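Glycoside hydrolase family 5 (Aspergillus oryzae, PDB 6LA0) acts as a secreted rutinosidase, hydrolysing rutinosides, and may also release glucose from the non-reducing ends of 1,3-beta-glucans. Local coordinates at residues Ala170-Val175 / Tyr184-Met189; Ala310-Asn315 / Ala350-Phe355; Val261-Phe266 / Tyr280-Ser285. One frame throughout, in Å; residues are numbered along the deposited sequence.

Contact 1. Residues Ala170-Val175 / Tyr184-Met189; sequences AVISFV and YTIEPM
I186 and V171 meet tip to tip, with I186 CD1 3.7 Å from V171 CG1. They lie between an outer helix and the outward face of a strand of the TIM barrel. Helix 158-176 covers strand 184-187 and leads into it, closing the beta-alpha-beta crossover that starts at strand 128-133. The two local axes run nearly antiparallel, at 176°, and approach to 9.8 Å. No hydrogen bond crosses; the contact is apolar.

Three residues of the helix, V171, I172 and V175, come within 4.1 Å of I186 CD1. I172 crosses I186 at about a right angle, with its CG1 4.1 Å from I186 CD1. V175 CG2 comes within 4.0 Å of the same methyl. V175 also slides past Y184, its CG2 3.8 Å from Y184 CB. With CG opposite the backbone N (chi1 179°), the F174 ring reaches toward the strand. Y184 CE2 lies at its edge, 4.0 Å from F174 CE1.

Further out, helix 110-125 packs on both rings, through L114 on F174 and through A118, D119 and I122 on Y184. V226 of helix 209-229 backs I172. Backbone bonds of I186 with P234 and M236 fix the strand on one side. T185 and E187 point away from the helix. T185 OG1 is hydrogen-bonded to H128 NE2, and E187 OE1 forms a salt bridge with R89 NE.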
ATOM      1  N   ALA A 170     -14.233   5.444 -11.242  1.00 17.54           N
ATOM      2  CA  ALA A 170     -14.281   4.008 -11.511  1.00 16.11           C
ATOM      3  C   ALA A 170     -14.163   3.181 -10.233  1.00 20.60           C
ATOM      4  O   ALA A 170     -14.856   2.166 -10.085  1.00 21.94           O
ATOM      5  CB  ALA A 170     -13.173   3.625 -12.497  1.00 19.51           C
ATOM      6  N   VAL A 171     -13.295   3.589  -9.297  1.00 18.57           N
ATOM      7  CA  VAL A 171     -13.213   2.876  -8.024  1.00 17.70           C
ATOM      8  C   VAL A 171     -14.530   2.988  -7.267  1.00 20.11           C
ATOM      9  O   VAL A 171     -15.025   1.999  -6.706  1.00 20.33           O
ATOM     10  CB  VAL A 171     -12.028   3.397  -7.189  1.00 18.46           C
ATOM     11  CG1 VAL A 171     -12.033   2.783  -5.767  1.00 14.65           C
ATOM     12  CG2 VAL A 171     -10.706   3.136  -7.917  1.00 17.66           C
ATOM     13  N   ILE A 172     -15.116   4.195  -7.236  1.00 20.36           N
ATOM     14  CA  ILE A 172     -16.379   4.398  -6.527  1.00 16.82           C
ATOM     15  C   ILE A 172     -17.436   3.434  -7.045  1.00 19.62           C
ATOM     16  O   ILE A 172     -18.150   2.786  -6.268  1.00 19.86           O
ATOM     17  CB  ILE A 172     -16.847   5.861  -6.657  1.00 19.86           C
ATOM     18  CG1 ILE A 172     -15.946   6.803  -5.850  1.00 20.91           C
ATOM     19  CG2 ILE A 172     -18.280   5.990  -6.187  1.00 20.56           C
ATOM     20  CD1 ILE A 172     -16.173   8.286  -6.163  1.00 19.27           C
ATOM     21  N   SER A 173     -17.548   3.330  -8.380  1.00 20.02           N
ATOM     22  CA  SER A 173     -18.538   2.444  -8.984  1.00 19.43           C
ATOM     23  C   SER A 173     -18.281   0.989  -8.601  1.00 20.65           C
ATOM     24  O   SER A 173     -19.216   0.264  -8.239  1.00 20.09           O
ATOM     25  CB  SER A 173     -18.529   2.634 -10.507  1.00 25.92           C
ATOM     26  OG  SER A 173     -19.309   1.658 -11.174  1.00 24.23           O
ATOM     27  N   PHE A 174     -17.015   0.550  -8.662  1.00 22.84           N
ATOM     28  CA  PHE A 174     -16.642  -0.804  -8.234  1.00 17.93           C
ATOM     29  C   PHE A 174     -17.130  -1.099  -6.815  1.00 20.75           C
ATOM     30  O   PHE A 174     -17.719  -2.157  -6.548  1.00 21.20           O
ATOM     31  CB  PHE A 174     -15.120  -0.969  -8.327  1.00 17.15           C
ATOM     32  CG  PHE A 174     -14.613  -2.329  -7.897  1.00 20.97           C
ATOM     33  CD1 PHE A 174     -14.328  -2.604  -6.555  1.00 18.39           C
ATOM     34  CD2 PHE A 174     -14.389  -3.324  -8.840  1.00 18.29           C
ATOM     35  CE1 PHE A 174     -13.859  -3.854  -6.169  1.00 19.98           C
ATOM     36  CE2 PHE A 174     -13.914  -4.576  -8.462  1.00 19.81           C
ATOM     37  CZ  PHE A 174     -13.646  -4.841  -7.125  1.00 21.89           C
ATOM     38  N   VAL A 175     -16.884  -0.169  -5.884  1.00 20.16           N
ATOM     39  CA  VAL A 175     -17.351  -0.326  -4.508  1.00 18.11           C
ATOM     40  C   VAL A 175     -18.875  -0.349  -4.450  1.00 20.03           C
ATOM     41  O   VAL A 175     -19.475  -1.205  -3.785  1.00 17.58           O
ATOM     42  CB  VAL A 175     -16.774   0.800  -3.627  1.00 19.06           C
ATOM     43  CG1 VAL A 175     -17.401   0.786  -2.229  1.00 17.33           C
ATOM     44  CG2 VAL A 175     -15.263   0.714  -3.579  1.00 18.72           C
ATOM     45  N   TYR A 184     -15.366  -1.698   1.997  1.00 18.65           N
ATOM     46  CA  TYR A 184     -14.246  -1.115   1.272  1.00 16.26           C
ATOM     47  C   TYR A 184     -13.860   0.254   1.818  1.00 19.15           C
ATOM     48  O   TYR A 184     -14.719   1.067   2.155  1.00 19.52           O
ATOM     49  CB  TYR A 184     -14.562  -0.987  -0.223  1.00 15.57           C
ATOM     50  CG  TYR A 184     -14.838  -2.311  -0.900  1.00 20.41           C
ATOM     51  CD1 TYR A 184     -16.100  -2.890  -0.851  1.00 22.18           C
ATOM     52  CD2 TYR A 184     -13.830  -2.985  -1.580  1.00 20.03           C
ATOM     53  CE1 TYR A 184     -16.356  -4.109  -1.467  1.00 20.71           C
ATOM     54  CE2 TYR A 184     -14.071  -4.201  -2.189  1.00 23.00           C
ATOM     55  CZ  TYR A 184     -15.337  -4.755  -2.135  1.00 21.02           C
ATOM     56  OH  TYR A 184     -15.559  -5.961  -2.754  1.00 20.17           O
ATOM     57  N   THR A 185     -12.553   0.502   1.862  1.00 18.94           N
ATOM     58  CA  THR A 185     -11.975   1.818   2.089  1.00 15.99           C
ATOM     59  C   THR A 185     -11.223   2.231   0.832  1.00 16.45           C
ATOM     60  O   THR A 185     -10.445   1.438   0.287  1.00 18.45           O
ATOM     61  CB  THR A 185     -11.034   1.777   3.309  1.00 19.43           C
ATOM     62  OG1 THR A 185     -11.815   1.685   4.502  1.00 17.02           O
ATOM     63  CG2 THR A 185     -10.129   3.006   3.376  1.00 15.66           C
ATOM     64  N   ILE A 186     -11.446   3.458   0.366  1.00 16.01           N
ATOM     65  CA  ILE A 186     -10.848   3.933  -0.877  1.00 17.64           C
ATOM     66  C   ILE A 186      -9.607   4.767  -0.566  1.00 17.42           C
ATOM     67  O   ILE A 186      -9.688   5.786   0.131  1.00 17.52           O
ATOM     68  CB  ILE A 186     -11.862   4.720  -1.726  1.00 13.84           C
ATOM     69  CG1 ILE A 186     -12.953   3.778  -2.236  1.00 17.53           C
ATOM     70  CG2 ILE A 186     -11.142   5.400  -2.866  1.00 15.37           C
ATOM     71  CD1 ILE A 186     -14.015   4.443  -3.120  1.00 14.50           C
ATOM     72  N   GLU A 187      -8.454   4.336  -1.089  1.00 16.62           N
ATOM     73  CA  GLU A 187      -7.190   5.054  -0.919  1.00 19.39           C
ATOM     74  C   GLU A 187      -6.732   5.612  -2.265  1.00 16.10           C
ATOM     75  O   GLU A 187      -6.170   4.869  -3.090  1.00 15.02           O
ATOM     76  CB  GLU A 187      -6.115   4.133  -0.310  1.00 17.34           C
ATOM     77  CG  GLU A 187      -4.754   4.815  -0.068  1.00 16.59           C
ATOM     78  CD  GLU A 187      -3.844   4.042   0.885  1.00 19.58           C
ATOM     79  OE1 GLU A 187      -3.858   2.793   0.852  1.00 16.71           O
ATOM     80  OE2 GLU A 187      -3.112   4.688   1.672  1.00 16.23           O
ATOM     81  N   PRO A 188      -6.930   6.904  -2.528  1.00 18.47           N
ATOM     82  CA  PRO A 188      -6.793   7.446  -3.890  1.00 14.84           C
ATOM     83  C   PRO A 188      -5.380   7.816  -4.325  1.00 18.66           C
ATOM     84  O   PRO A 188      -5.220   8.287  -5.451  1.00 18.56           O
ATOM     85  CB  PRO A 188      -7.688   8.691  -3.825  1.00 12.71           C
ATOM     86  CG  PRO A 188      -7.513   9.169  -2.387  1.00 16.52           C
ATOM     87  CD  PRO A 188      -7.441   7.908  -1.572  1.00 16.29           C
ATOM     88  N   MET A 189      -4.353   7.605  -3.494  1.00 14.27           N
ATOM     89  CA  MET A 189      -2.970   7.805  -3.927  1.00 13.14           C
ATOM     90  C   MET A 189      -2.048   7.124  -2.923  1.00 18.16           C
ATOM     91  O   MET A 189      -2.486   6.652  -1.876  1.00 17.98           O
ATOM     92  CB  MET A 189      -2.629   9.295  -4.058  1.00 15.79           C
ATOM     93  CG  MET A 189      -2.435   9.996  -2.719  1.00 21.44           C
ATOM     94  SD  MET A 189      -2.719  11.776  -2.749  1.00 18.86           S
ATOM     95  CE  MET A 189      -1.568  12.337  -3.997  1.00 16.66           C
TER

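Contact 2. Residues Ala310-Asn315 / Ala350-Phe355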
ATOM      1  N   ALA A 310      16.722 -15.180  14.455  1.00 19.99           N
ATOM      2  CA  ALA A 310      16.121 -15.601  15.719  1.00 21.05           C
ATOM      3  C   ALA A 310      15.135 -14.575  16.258  1.00 18.76           C
ATOM      4  O   ALA A 310      14.145 -14.947  16.890  1.00 19.88           O
ATOM      5  CB  ALA A 310      17.210 -15.865  16.768  1.00 18.57           C
ATOM      6  N   LEU A 311      15.380 -13.293  16.029  1.00 16.68           N
ATOM      7  CA  LEU A 311      14.516 -12.273  16.615  1.00 21.52           C
ATOM      8  C   LEU A 311      13.316 -11.915  15.743  1.00 19.96           C
ATOM      9  O   LEU A 311      12.572 -10.992  16.100  1.00 19.01           O
ATOM     10  CB  LEU A 311      15.327 -11.010  16.934  1.00 18.86           C
ATOM     11  CG  LEU A 311      16.294 -11.133  18.119  1.00 22.37           C
ATOM     12  CD1 LEU A 311      17.128  -9.858  18.277  1.00 21.70           C
ATOM     13  CD2 LEU A 311      15.529 -11.455  19.396  1.00 19.78           C
ATOM     14  N   ARG A 312      13.081 -12.627  14.632  1.00 22.12           N
ATOM     15  CA  ARG A 312      11.979 -12.251  13.750  1.00 18.18           C
ATOM     16  C   ARG A 312      10.629 -12.372  14.447  1.00 19.02           C
ATOM     17  O   ARG A 312       9.758 -11.503  14.287  1.00 19.05           O
ATOM     18  CB  ARG A 312      11.991 -13.103  12.482  1.00 17.57           C
ATOM     19  CG  ARG A 312      13.174 -12.809  11.580  1.00 19.65           C
ATOM     20  CD  ARG A 312      13.204 -13.745  10.370  1.00 17.49           C
ATOM     21  NE  ARG A 312      13.485 -15.130  10.739  1.00 19.12           N
ATOM     22  CZ  ARG A 312      13.487 -16.139   9.874  1.00 22.43           C
ATOM     23  NH1 ARG A 312      13.229 -15.909   8.592  1.00 18.33           N
ATOM     24  NH2 ARG A 312      13.751 -17.371  10.289  1.00 21.00           N
ATOM     25  N   GLU A 313      10.423 -13.446  15.210  1.00 15.89           N
ATOM     26  CA  GLU A 313       9.128 -13.630  15.856  1.00 17.12           C
ATOM     27  C   GLU A 313       8.868 -12.526  16.881  1.00 18.08           C
ATOM     28  O   GLU A 313       7.775 -11.934  16.920  1.00 20.71           O
ATOM     29  CB  GLU A 313       9.055 -15.009  16.510  1.00 18.44           C
ATOM     30  CG  GLU A 313       7.732 -15.251  17.219  1.00 19.94           C
ATOM     31  CD  GLU A 313       7.684 -16.575  17.938  1.00 28.94           C
ATOM     32  OE1 GLU A 313       8.743 -17.014  18.455  1.00 32.26           O
ATOM     33  OE2 GLU A 313       6.578 -17.165  17.999  1.00 25.09           O
ATOM     34  N   ARG A 314       9.868 -12.225  17.715  1.00 18.83           N
ATOM     35  CA  ARG A 314       9.693 -11.183  18.723  1.00 17.76           C
ATOM     36  C   ARG A 314       9.407  -9.838  18.066  1.00 21.67           C
ATOM     37  O   ARG A 314       8.486  -9.113  18.478  1.00 19.47           O
ATOM     38  CB  ARG A 314      10.938 -11.107  19.623  1.00 20.20           C
ATOM     39  CG  ARG A 314      10.852 -10.024  20.717  1.00 24.41           C
ATOM     40  CD  ARG A 314      12.215  -9.622  21.268  1.00 17.90           C
ATOM     41  NE  ARG A 314      12.961  -8.744  20.359  1.00 18.38           N
ATOM     42  CZ  ARG A 314      14.124  -8.165  20.655  1.00 17.68           C
ATOM     43  NH1 ARG A 314      14.668  -8.327  21.860  1.00 19.05           N
ATOM     44  NH2 ARG A 314      14.734  -7.394  19.761  1.00 17.83           N
ATOM     45  N   ASN A 315      10.134  -9.524  16.990  1.00 20.80           N
ATOM     46  CA  ASN A 315      10.056  -8.193  16.395  1.00 16.93           C
ATOM     47  C   ASN A 315       8.753  -7.977  15.614  1.00 17.96           C
ATOM     48  O   ASN A 315       8.144  -6.904  15.718  1.00 18.79           O
ATOM     49  CB  ASN A 315      11.288  -7.954  15.515  1.00 22.23           C
ATOM     50  CG  ASN A 315      12.583  -7.813  16.328  1.00 19.69           C
ATOM     51  OD1 ASN A 315      12.565  -7.523  17.536  1.00 21.42           O
ATOM     52  ND2 ASN A 315      13.717  -8.003  15.661  1.00 19.22           N
ATOM     53  N   ALA A 350      14.186 -11.972   1.588  1.00 16.73           N
ATOM     54  CA  ALA A 350      13.074 -12.918   1.608  1.00 19.94           C
ATOM     55  C   ALA A 350      12.876 -13.554   2.972  1.00 16.64           C
ATOM     56  O   ALA A 350      11.790 -14.086   3.240  1.00 19.14           O
ATOM     57  CB  ALA A 350      13.273 -14.015   0.558  1.00 19.66           C
ATOM     58  N   ASP A 351      13.876 -13.485   3.852  1.00 21.36           N
ATOM     59  CA  ASP A 351      13.721 -13.983   5.205  1.00 17.97           C
ATOM     60  C   ASP A 351      13.001 -12.990   6.121  1.00 18.20           C
ATOM     61  O   ASP A 351      12.536 -13.391   7.193  1.00 19.27           O
ATOM     62  CB  ASP A 351      15.106 -14.355   5.772  1.00 17.62           C
ATOM     63  CG  ASP A 351      15.846 -15.395   4.893  1.00 18.14           C
ATOM     64  OD1 ASP A 351      15.313 -16.511   4.758  1.00 19.36           O
ATOM     65  OD2 ASP A 351      16.930 -15.089   4.331  1.00 15.10           O
ATOM     66  N   TYR A 352      12.842 -11.726   5.704  1.00 19.29           N
ATOM     67  CA  TYR A 352      12.275 -10.686   6.557  1.00 21.11           C
ATOM     68  C   TYR A 352      11.029 -10.011   6.007  1.00 18.53           C
ATOM     69  O   TYR A 352      10.287  -9.405   6.797  1.00 18.24           O
ATOM     70  CB  TYR A 352      13.331  -9.607   6.853  1.00 16.59           C
ATOM     71  CG  TYR A 352      14.546 -10.205   7.502  1.00 17.19           C
ATOM     72  CD1 TYR A 352      14.635 -10.301   8.884  1.00 17.91           C
ATOM     73  CD2 TYR A 352      15.597 -10.704   6.736  1.00 19.30           C
ATOM     74  CE1 TYR A 352      15.740 -10.871   9.488  1.00 20.96           C
ATOM     75  CE2 TYR A 352      16.722 -11.284   7.336  1.00 17.66           C
ATOM     76  CZ  TYR A 352      16.781 -11.358   8.714  1.00 21.92           C
ATOM     77  OH  TYR A 352      17.877 -11.923   9.324  1.00 19.37           O
ATOM     78  N   TRP A 353      10.766 -10.095   4.702  1.00 20.05           N
ATOM     79  CA  TRP A 353       9.633  -9.407   4.093  1.00 17.79           C
ATOM     80  C   TRP A 353       8.500 -10.348   3.715  1.00 21.39           C
ATOM     81  O   TRP A 353       7.521  -9.908   3.094  1.00 19.87           O
ATOM     82  CB  TRP A 353      10.080  -8.650   2.846  1.00 19.78           C
ATOM     83  CG  TRP A 353      11.026  -7.530   3.072  1.00 19.20           C
ATOM     84  CD1 TRP A 353      12.349  -7.619   3.344  1.00 15.47           C
ATOM     85  CD2 TRP A 353      10.724  -6.128   2.984  1.00 21.67           C
ATOM     86  NE1 TRP A 353      12.900  -6.362   3.451  1.00 21.92           N
ATOM     87  CE2 TRP A 353      11.918  -5.427   3.236  1.00 20.58           C
ATOM     88  CE3 TRP A 353       9.557  -5.399   2.719  1.00 22.95           C
ATOM     89  CZ2 TRP A 353      11.985  -4.033   3.229  1.00 21.11           C
ATOM     90  CZ3 TRP A 353       9.625  -4.011   2.711  1.00 19.38           C
ATOM     91  CH2 TRP A 353      10.828  -3.346   2.967  1.00 25.64           C
ATOM     92  N   ASN A 354       8.610 -11.620   4.065  1.00 20.35           N
ATOM     93  CA  ASN A 354       7.696 -12.660   3.610  1.00 19.36           C
ATOM     94  C   ASN A 354       6.790 -12.990   4.788  1.00 17.51           C
ATOM     95  O   ASN A 354       7.191 -13.700   5.710  1.00 20.02           O
ATOM     96  CB  ASN A 354       8.503 -13.862   3.114  1.00 19.29           C
ATOM     97  CG  ASN A 354       7.642 -14.988   2.579  1.00 21.26           C
ATOM     98  OD1 ASN A 354       6.544 -14.761   2.068  1.00 21.06           O
ATOM     99  ND2 ASN A 354       8.143 -16.219   2.690  1.00 18.79           N
ATOM    100  N   PHE A 355       5.571 -12.439   4.784  1.00 17.97           N
ATOM    101  CA  PHE A 355       4.666 -12.684   5.904  1.00 16.52           C
ATOM    102  C   PHE A 355       4.238 -14.146   5.977  1.00 18.55           C
ATOM    103  O   PHE A 355       3.912 -14.637   7.063  1.00 17.33           O
ATOM    104  CB  PHE A 355       3.442 -11.759   5.812  1.00 19.34           C
ATOM    105  CG  PHE A 355       2.691 -11.626   7.102  1.00 20.50           C
ATOM    106  CD1 PHE A 355       3.152 -10.792   8.102  1.00 20.94           C
ATOM    107  CD2 PHE A 355       1.541 -12.364   7.330  1.00 23.58           C
ATOM    108  CE1 PHE A 355       2.463 -10.676   9.304  1.00 21.73           C
ATOM    109  CE2 PHE A 355       0.847 -12.255   8.522  1.00 19.47           C
ATOM    110  CZ  PHE A 355       1.306 -11.406   9.509  1.00 20.02           C
TER
HETATM  111  O   HOH W   1      13.251 -17.600   6.181  1.00 23.50           O
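At the N-terminal end of helix 312-326, an outer helix of the TIM barrel, R312 reaches across to D351 and Y352. These two belong to the long loop between strand 329-332 and helix 355-360. L311 is the N-cap of the helix, and R312 is its first residue.

R312 NH1 donates to D351 O at 3.0 Å, with a nearly straight N-H...O angle of 164°. The bond lies in the carbonyl plane, on a lone pair, and D351 O sits almost exactly in the guanidinium plane. A bend at chi3 of -68° turns the guanidinium toward this carbonyl. The carboxylate of D351 is not paired directly with R312. One water bridges them instead, accepting from R312 NH1 at 2.9 Å and donating to D351 OD1 at 2.7 Å. The other oxygen, D351 OD2, takes the N-H of T348. R312 NE donates to F309 O, so carbonyls from both parts of the chain, F309 and D351, hold the guanidinium.

The aliphatic part of R312 packs on Y352 at about a right angle, with CG 3.8 Å from Y352 CE1. The hydroxyl of that ring bonds to Q346 O, within the same loop. I301 of strand 294-303 touches both R312 and Y352 from the barrel wall.

Two residues further along the helix, R314 grips N315 side-on. R314 NE and NH2 both donate to N315 OD1, each at 3.1 Å, while L311 CD2 lies over one face of the R314 guanidinium.

Contact 3. Residues Val261-Phe266 / Tyr280-Ser285; sequences VHTYYF and YADAQS
Y265 and D282 come from opposite directions and join by a short hydrogen bond, Y265 OH to D282 OD2 at 2.7 Å. The hydroxyl is the donor, and D282 OD2 receives it on its anti lone pair. The carboxylate and ring planes are only 21° apart. This is the tight part of the contact. D282 OD2 also lies 3.1 Å from Y265 CE1, and T263 CG2 comes to 3.7 Å from D282 OD2. R268 NH2 forms a salt bridge to that same oxygen, which probably favours the charged carboxylate.

The pair ties strand 257-265 of the TIM barrel to helix 275-285, the first half of a beta-alpha-beta unit that ends in strand 294-303. L275, R278 and L279 of the helix flank the Y265 ring. T263 points at the helix, but its OG1 bonds to K286 NZ, just past the segment.

The rest of the helix segment is loose by comparison. A281, Q284 and S285 are exposed and make no contact with the strand segment. S285 OG turns back along its own helix and donates to D282 O at 3.1 Å, tilted 34° from the carbonyl plane.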
ATOM      1  N   VAL A 261      -0.078   5.852   7.393  1.00 14.90           N
ATOM      2  CA  VAL A 261       1.347   6.138   7.535  1.00 14.03           C
ATOM      3  C   VAL A 261       2.150   4.872   7.259  1.00 15.92           C
ATOM      4  O   VAL A 261       1.699   3.755   7.541  1.00 17.53           O
ATOM      5  CB  VAL A 261       1.701   6.711   8.933  1.00 13.00           C
ATOM      6  CG1 VAL A 261       0.920   8.009   9.212  1.00 16.94           C
ATOM      7  CG2 VAL A 261       1.466   5.670  10.054  1.00 18.62           C
ATOM      8  N   HIS A 262       3.358   5.057   6.711  1.00 15.37           N
ATOM      9  CA  HIS A 262       4.280   3.974   6.378  1.00 17.58           C
ATOM     10  C   HIS A 262       5.557   4.091   7.212  1.00 19.43           C
ATOM     11  O   HIS A 262       6.143   5.172   7.325  1.00 19.28           O
ATOM     12  CB  HIS A 262       4.617   3.997   4.875  1.00 20.20           C
ATOM     13  CG  HIS A 262       3.426   3.791   3.995  1.00 15.45           C
ATOM     14  ND1 HIS A 262       3.493   3.842   2.617  1.00 18.16           N
ATOM     15  CD2 HIS A 262       2.136   3.504   4.298  1.00 14.79           C
ATOM     16  CE1 HIS A 262       2.295   3.609   2.114  1.00 15.15           C
ATOM     17  NE2 HIS A 262       1.451   3.408   3.110  1.00 15.70           N
ATOM     18  N   THR A 263       6.005   2.973   7.771  1.00 18.14           N
ATOM     19  CA  THR A 263       7.150   2.976   8.682  1.00 17.25           C
ATOM     20  C   THR A 263       8.082   1.834   8.321  1.00 18.02           C
ATOM     21  O   THR A 263       7.699   0.668   8.449  1.00 18.55           O
ATOM     22  CB  THR A 263       6.698   2.844  10.138  1.00 19.99           C
ATOM     23  OG1 THR A 263       5.711   3.847  10.430  1.00 17.05           O
ATOM     24  CG2 THR A 263       7.899   2.992  11.084  1.00 18.75           C
ATOM     25  N   TYR A 264       9.304   2.175   7.896  1.00 19.36           N
ATOM     26  CA  TYR A 264      10.326   1.204   7.528  1.00 20.18           C
ATOM     27  C   TYR A 264      11.638   1.491   8.255  1.00 18.90           C
ATOM     28  O   TYR A 264      11.875   2.598   8.756  1.00 21.35           O
ATOM     29  CB  TYR A 264      10.570   1.208   6.023  1.00 19.91           C
ATOM     30  CG  TYR A 264       9.441   0.625   5.201  1.00 19.53           C
ATOM     31  CD1 TYR A 264       9.182  -0.746   5.222  1.00 19.89           C
ATOM     32  CD2 TYR A 264       8.662   1.429   4.371  1.00 23.19           C
ATOM     33  CE1 TYR A 264       8.163  -1.302   4.442  1.00 20.86           C
ATOM     34  CE2 TYR A 264       7.631   0.886   3.588  1.00 21.24           C
ATOM     35  CZ  TYR A 264       7.383  -0.475   3.629  1.00 20.40           C
ATOM     36  OH  TYR A 264       6.385  -1.032   2.847  1.00 19.01           O
ATOM     37  N   TYR A 265      12.516   0.473   8.272  1.00 18.66           N
ATOM     38  CA  TYR A 265      13.757   0.523   9.039  1.00 22.22           C
ATOM     39  C   TYR A 265      14.993   0.052   8.275  1.00 22.15           C
ATOM     40  O   TYR A 265      16.086   0.021   8.863  1.00 20.94           O
ATOM     41  CB  TYR A 265      13.608  -0.311  10.323  1.00 18.35           C
ATOM     42  CG  TYR A 265      12.469   0.157  11.195  1.00 20.58           C
ATOM     43  CD1 TYR A 265      12.675   1.139  12.154  1.00 17.73           C
ATOM     44  CD2 TYR A 265      11.190  -0.372  11.059  1.00 17.18           C
ATOM     45  CE1 TYR A 265      11.637   1.598  12.948  1.00 20.16           C
ATOM     46  CE2 TYR A 265      10.135   0.081  11.856  1.00 20.12           C
ATOM     47  CZ  TYR A 265      10.372   1.067  12.801  1.00 20.51           C
ATOM     48  OH  TYR A 265       9.357   1.536  13.609  1.00 20.19           O
ATOM     49  N   PHE A 266      14.862  -0.313   6.996  1.00 18.91           N
ATOM     50  CA  PHE A 266      15.997  -0.899   6.285  1.00 20.41           C
ATOM     51  C   PHE A 266      17.063   0.127   5.892  1.00 24.42           C
ATOM     52  O   PHE A 266      18.167  -0.277   5.504  1.00 23.34           O
ATOM     53  CB  PHE A 266      15.511  -1.668   5.046  1.00 17.50           C
ATOM     54  CG  PHE A 266      14.685  -0.841   4.097  1.00 22.12           C
ATOM     55  CD1 PHE A 266      15.283  -0.165   3.041  1.00 25.54           C
ATOM     56  CD2 PHE A 266      13.309  -0.750   4.257  1.00 16.46           C
ATOM     57  CE1 PHE A 266      14.517   0.596   2.149  1.00 31.12           C
ATOM     58  CE2 PHE A 266      12.527   0.020   3.366  1.00 20.30           C
ATOM     59  CZ  PHE A 266      13.139   0.692   2.314  1.00 24.32           C
ATOM     60  N   TYR A 280       8.099   1.049  19.004  1.00 18.40           N
ATOM     61  CA  TYR A 280       7.176   1.661  19.947  1.00 20.82           C
ATOM     62  C   TYR A 280       7.278   3.180  19.900  1.00 20.55           C
ATOM     63  O   TYR A 280       6.258   3.876  19.955  1.00 20.16           O
ATOM     64  CB  TYR A 280       7.436   1.139  21.358  1.00 20.03           C
ATOM     65  CG  TYR A 280       6.838  -0.227  21.631  1.00 19.46           C
ATOM     66  CD1 TYR A 280       5.532  -0.361  22.077  1.00 21.48           C
ATOM     67  CD2 TYR A 280       7.586  -1.378  21.456  1.00 18.32           C
ATOM     68  CE1 TYR A 280       4.981  -1.616  22.334  1.00 22.75           C
ATOM     69  CE2 TYR A 280       7.047  -2.636  21.708  1.00 19.05           C
ATOM     70  CZ  TYR A 280       5.743  -2.747  22.138  1.00 17.57           C
ATOM     71  OH  TYR A 280       5.215  -3.998  22.401  1.00 22.09           O
ATOM     72  N   ALA A 281       8.501   3.709  19.784  1.00 22.02           N
ATOM     73  CA  ALA A 281       8.682   5.155  19.673  1.00 20.21           C
ATOM     74  C   ALA A 281       7.964   5.698  18.447  1.00 20.03           C
ATOM     75  O   ALA A 281       7.269   6.724  18.523  1.00 19.15           O
ATOM     76  CB  ALA A 281      10.169   5.498  19.612  1.00 21.16           C
ATOM     77  N   ASP A 282       8.127   5.020  17.304  1.00 20.45           N
ATOM     78  CA  ASP A 282       7.558   5.505  16.044  1.00 15.72           C
ATOM     79  C   ASP A 282       6.037   5.488  16.081  1.00 17.31           C
ATOM     80  O   ASP A 282       5.381   6.428  15.606  1.00 18.32           O
ATOM     81  CB  ASP A 282       8.062   4.652  14.876  1.00 19.85           C
ATOM     82  CG  ASP A 282       9.503   4.961  14.497  1.00 24.00           C
ATOM     83  OD1 ASP A 282       9.997   6.063  14.831  1.00 26.77           O
ATOM     84  OD2 ASP A 282      10.148   4.098  13.872  1.00 25.33           O
ATOM     85  N   ALA A 283       5.455   4.407  16.602  1.00 16.94           N
ATOM     86  CA  ALA A 283       4.005   4.319  16.690  1.00 16.54           C
ATOM     87  C   ALA A 283       3.455   5.409  17.604  1.00 21.41           C
ATOM     88  O   ALA A 283       2.405   6.003  17.319  1.00 20.06           O
ATOM     89  CB  ALA A 283       3.599   2.931  17.183  1.00 15.98           C
ATOM     90  N   GLN A 284       4.172   5.705  18.699  1.00 18.93           N
ATOM     91  CA  GLN A 284       3.753   6.781  19.594  1.00 16.92           C
ATOM     92  C   GLN A 284       3.800   8.133  18.893  1.00 17.75           C
ATOM     93  O   GLN A 284       2.862   8.927  19.004  1.00 16.61           O
ATOM     94  CB  GLN A 284       4.631   6.807  20.850  1.00 16.63           C
ATOM     95  CG  GLN A 284       4.247   7.906  21.844  1.00 21.00           C
ATOM     96  CD  GLN A 284       5.015   7.812  23.162  1.00 26.86           C
ATOM     97  OE1 GLN A 284       5.543   6.756  23.516  1.00 27.05           O
ATOM     98  NE2 GLN A 284       5.081   8.923  23.885  1.00 26.48           N
ATOM     99  N   SER A 285       4.882   8.421  18.171  1.00 19.25           N
ATOM    100  CA  SER A 285       5.003   9.734  17.551  1.00 16.42           C
ATOM    101  C   SER A 285       4.090   9.904  16.337  1.00 19.98           C
ATOM    102  O   SER A 285       3.798  11.041  15.957  1.00 20.47           O
ATOM    103  CB  SER A 285       6.448   9.987  17.142  1.00 23.03           C
ATOM    104  OG  SER A 285       6.826   9.096  16.124  1.00 23.00           O
TER

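From the N terminus, the three contacts follow in series; none nests in or crosses another. Contact 1 closes first, over the short loop joining helix 158-176 to strand 184-187. Contact 3 comes next and closes the strand-to-helix connection between 257-265 and 275-285, on the opposite side of the chain's centre from contact 1. Contact 2 closes last and spans the most sequence, pinning the loop before helix 355-360 to the start of helix 312-326. Contacts 2 and 3 have centres about 17 Å apart and touch: W353 CZ3 lies 3.5 Å from Y264 CE1, and W353 also packs on F266. Contact 1 touches neither.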